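PDB 5B04: probable translation initiation factor eIF-2B subunit gamma from Schizosaccharomyces pombe, which forms part of the decameric eIF2B complex, which catalyses the exchange of GDP for GTP on the gamma subunit of translation initiation factor eIF2. Local coordinates for residues Ala41-Phe47 with Ala88-Met93. The protein carries 3 engineered substitutions. Residue numbers count along the deposited sequence, not the author numbering.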
# COMPACT_ATOMS: atom_id res chain seq x y z
N ALA E 41 -45.71 37.58 -18.88
CA ALA E 41 -46.85 37.31 -18.01
C ALA E 41 -48.13 37.99 -18.46
O ALA E 41 -48.12 39.11 -18.98
CB ALA E 41 -46.51 37.73 -16.59
N VAL E 42 -49.25 37.31 -18.25
CA VAL E 42 -50.57 37.86 -18.54
C VAL E 42 -51.47 37.80 -17.31
O VAL E 42 -51.83 36.72 -16.84
CB VAL E 42 -51.26 37.11 -19.69
CG1 VAL E 42 -52.69 37.59 -19.85
CG2 VAL E 42 -50.48 37.29 -20.99
N VAL E 43 -51.82 38.96 -16.78
CA VAL E 43 -52.74 39.04 -15.65
C VAL E 43 -54.13 39.43 -16.12
O VAL E 43 -54.31 40.48 -16.75
CB VAL E 43 -52.25 40.06 -14.60
CG1 VAL E 43 -53.30 40.24 -13.51
CG2 VAL E 43 -50.93 39.61 -14.00
N PHE E 44 -55.11 38.59 -15.83
CA PHE E 44 -56.49 38.88 -16.21
C PHE E 44 -57.25 39.51 -15.05
O PHE E 44 -57.37 38.94 -13.97
CB PHE E 44 -57.20 37.61 -16.68
CG PHE E 44 -58.64 37.84 -17.09
CD1 PHE E 44 -58.98 38.93 -17.87
CD2 PHE E 44 -59.63 36.96 -16.69
CE1 PHE E 44 -60.30 39.14 -18.24
CE2 PHE E 44 -60.95 37.17 -17.06
CZ PHE E 44 -61.28 38.26 -17.84
N ALA E 45 -57.78 40.71 -15.30
CA ALA E 45 -58.54 41.44 -14.29
C ALA E 45 -59.97 41.65 -14.77
O ALA E 45 -60.32 42.72 -15.27
CB ALA E 45 -57.88 42.77 -13.99
N GLY E 46 -60.80 40.63 -14.61
CA GLY E 46 -62.17 40.69 -15.08
C GLY E 46 -63.13 41.32 -14.08
O GLY E 46 -62.75 41.66 -12.97
N PHE E 47 -64.38 41.47 -14.51
CA PHE E 47 -65.45 41.93 -13.64
C PHE E 47 -65.65 40.94 -12.51
O PHE E 47 -65.44 39.74 -12.69
CB PHE E 47 -66.74 42.11 -14.45
CG PHE E 47 -67.93 42.52 -13.63
CD1 PHE E 47 -68.18 43.85 -13.35
CD2 PHE E 47 -68.82 41.56 -13.17
CE1 PHE E 47 -69.28 44.22 -12.61
CE2 PHE E 47 -69.93 41.93 -12.43
CZ PHE E 47 -70.16 43.26 -12.15
N ALA E 88 -45.41 43.22 -17.90
CA ALA E 88 -46.53 42.29 -17.91
C ALA E 88 -47.72 42.86 -18.69
O ALA E 88 -47.92 44.07 -18.75
CB ALA E 88 -46.95 41.95 -16.49
N ILE E 89 -48.50 41.96 -19.29
CA ILE E 89 -49.72 42.34 -19.98
C ILE E 89 -50.91 42.27 -19.03
O ILE E 89 -51.12 41.25 -18.38
CB ILE E 89 -49.98 41.44 -21.21
CG1 ILE E 89 -48.82 41.54 -22.20
CG2 ILE E 89 -51.30 41.82 -21.88
CD1 ILE E 89 -48.99 40.64 -23.41
N LEU E 90 -51.69 43.34 -18.96
CA LEU E 90 -52.84 43.37 -18.07
C LEU E 90 -54.15 43.46 -18.86
O LEU E 90 -54.51 44.52 -19.37
CB LEU E 90 -52.73 44.56 -17.11
CG LEU E 90 -53.88 44.73 -16.11
CD1 LEU E 90 -54.20 43.42 -15.41
CD2 LEU E 90 -53.53 45.80 -15.10
N ILE E 91 -54.85 42.34 -18.93
CA ILE E 91 -56.15 42.29 -19.58
C ILE E 91 -57.24 42.69 -18.59
O ILE E 91 -57.22 42.27 -17.43
CB ILE E 91 -56.46 40.88 -20.13
CG1 ILE E 91 -55.51 40.53 -21.27
CG2 ILE E 91 -57.90 40.81 -20.60
CD1 ILE E 91 -55.58 39.07 -21.69
N CYS E 92 -58.19 43.51 -19.04
CA CYS E 92 -59.29 43.92 -18.19
C CYS E 92 -60.50 44.35 -19.02
O CYS E 92 -60.53 44.17 -20.23
CB CYS E 92 -58.86 45.07 -17.27
SG CYS E 92 -58.54 46.63 -18.12
N MET E 93 -61.49 44.93 -18.35
CA MET E 93 -62.68 45.43 -19.02
C MET E 93 -62.55 46.94 -19.23
O MET E 93 -61.89 47.62 -18.44
CB MET E 93 -63.93 45.11 -18.20
CG MET E 93 -64.03 43.65 -17.79
SD MET E 93 -63.98 42.54 -19.20
CE MET E 93 -63.81 40.95 -18.39
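The Phe44 ring packs against Ile91, its partner on the adjacent parallel strand, with CD1 of Phe44 3.5 Å from CG2 of Ile91. The strands, 41-45 and 88-92, belong to the nucleotidyltransferase-like domain, with the Rossmann-like GT-A fold, and helix 74-82 lies in the connection between them, as in a beta-alpha-beta crossover. Their directions differ by 21° and their axes approach to 4.7 Å. Residues of the first strand pair in order with those of the second, Val42 beside Ile89, Val43 beside Leu90 and Phe44 beside Ile91.

The backbone bonds follow the parallel pattern, in which one residue bonds to two across the gap. Ile89 N donates to Ala41 O and Ile89 O accepts from Val43 N, both at 2.9 Å; Ile91 N then donates to Val43 O at 2.9 Å, and Ala45 N to Ile91 O at 2.7 Å. The other edge of strand 41-45 bonds through Val42 and Phe44 to strand 142-147, so it runs inside the sheet.

Both faces are apolar. Val42, Phe44 and Ile91 meet helix 128-134 on one, and Val42 CG1 reaches Ile91 CD1 at 3.7 Å. On the other, Val43 packs on helix 74-82 while Leu90 and Cys92 touch helix 97-105; Leu90 CD1 lies 3.8 Å from Val43 CG1 and 4.0 Å from Ala45 CB. Beyond the strands the two segments stay close through Met93, whose methyl CE sits 3.7 Å from Gly46 CA and, at the ring edge, 3.7 Å from Phe44 CZ.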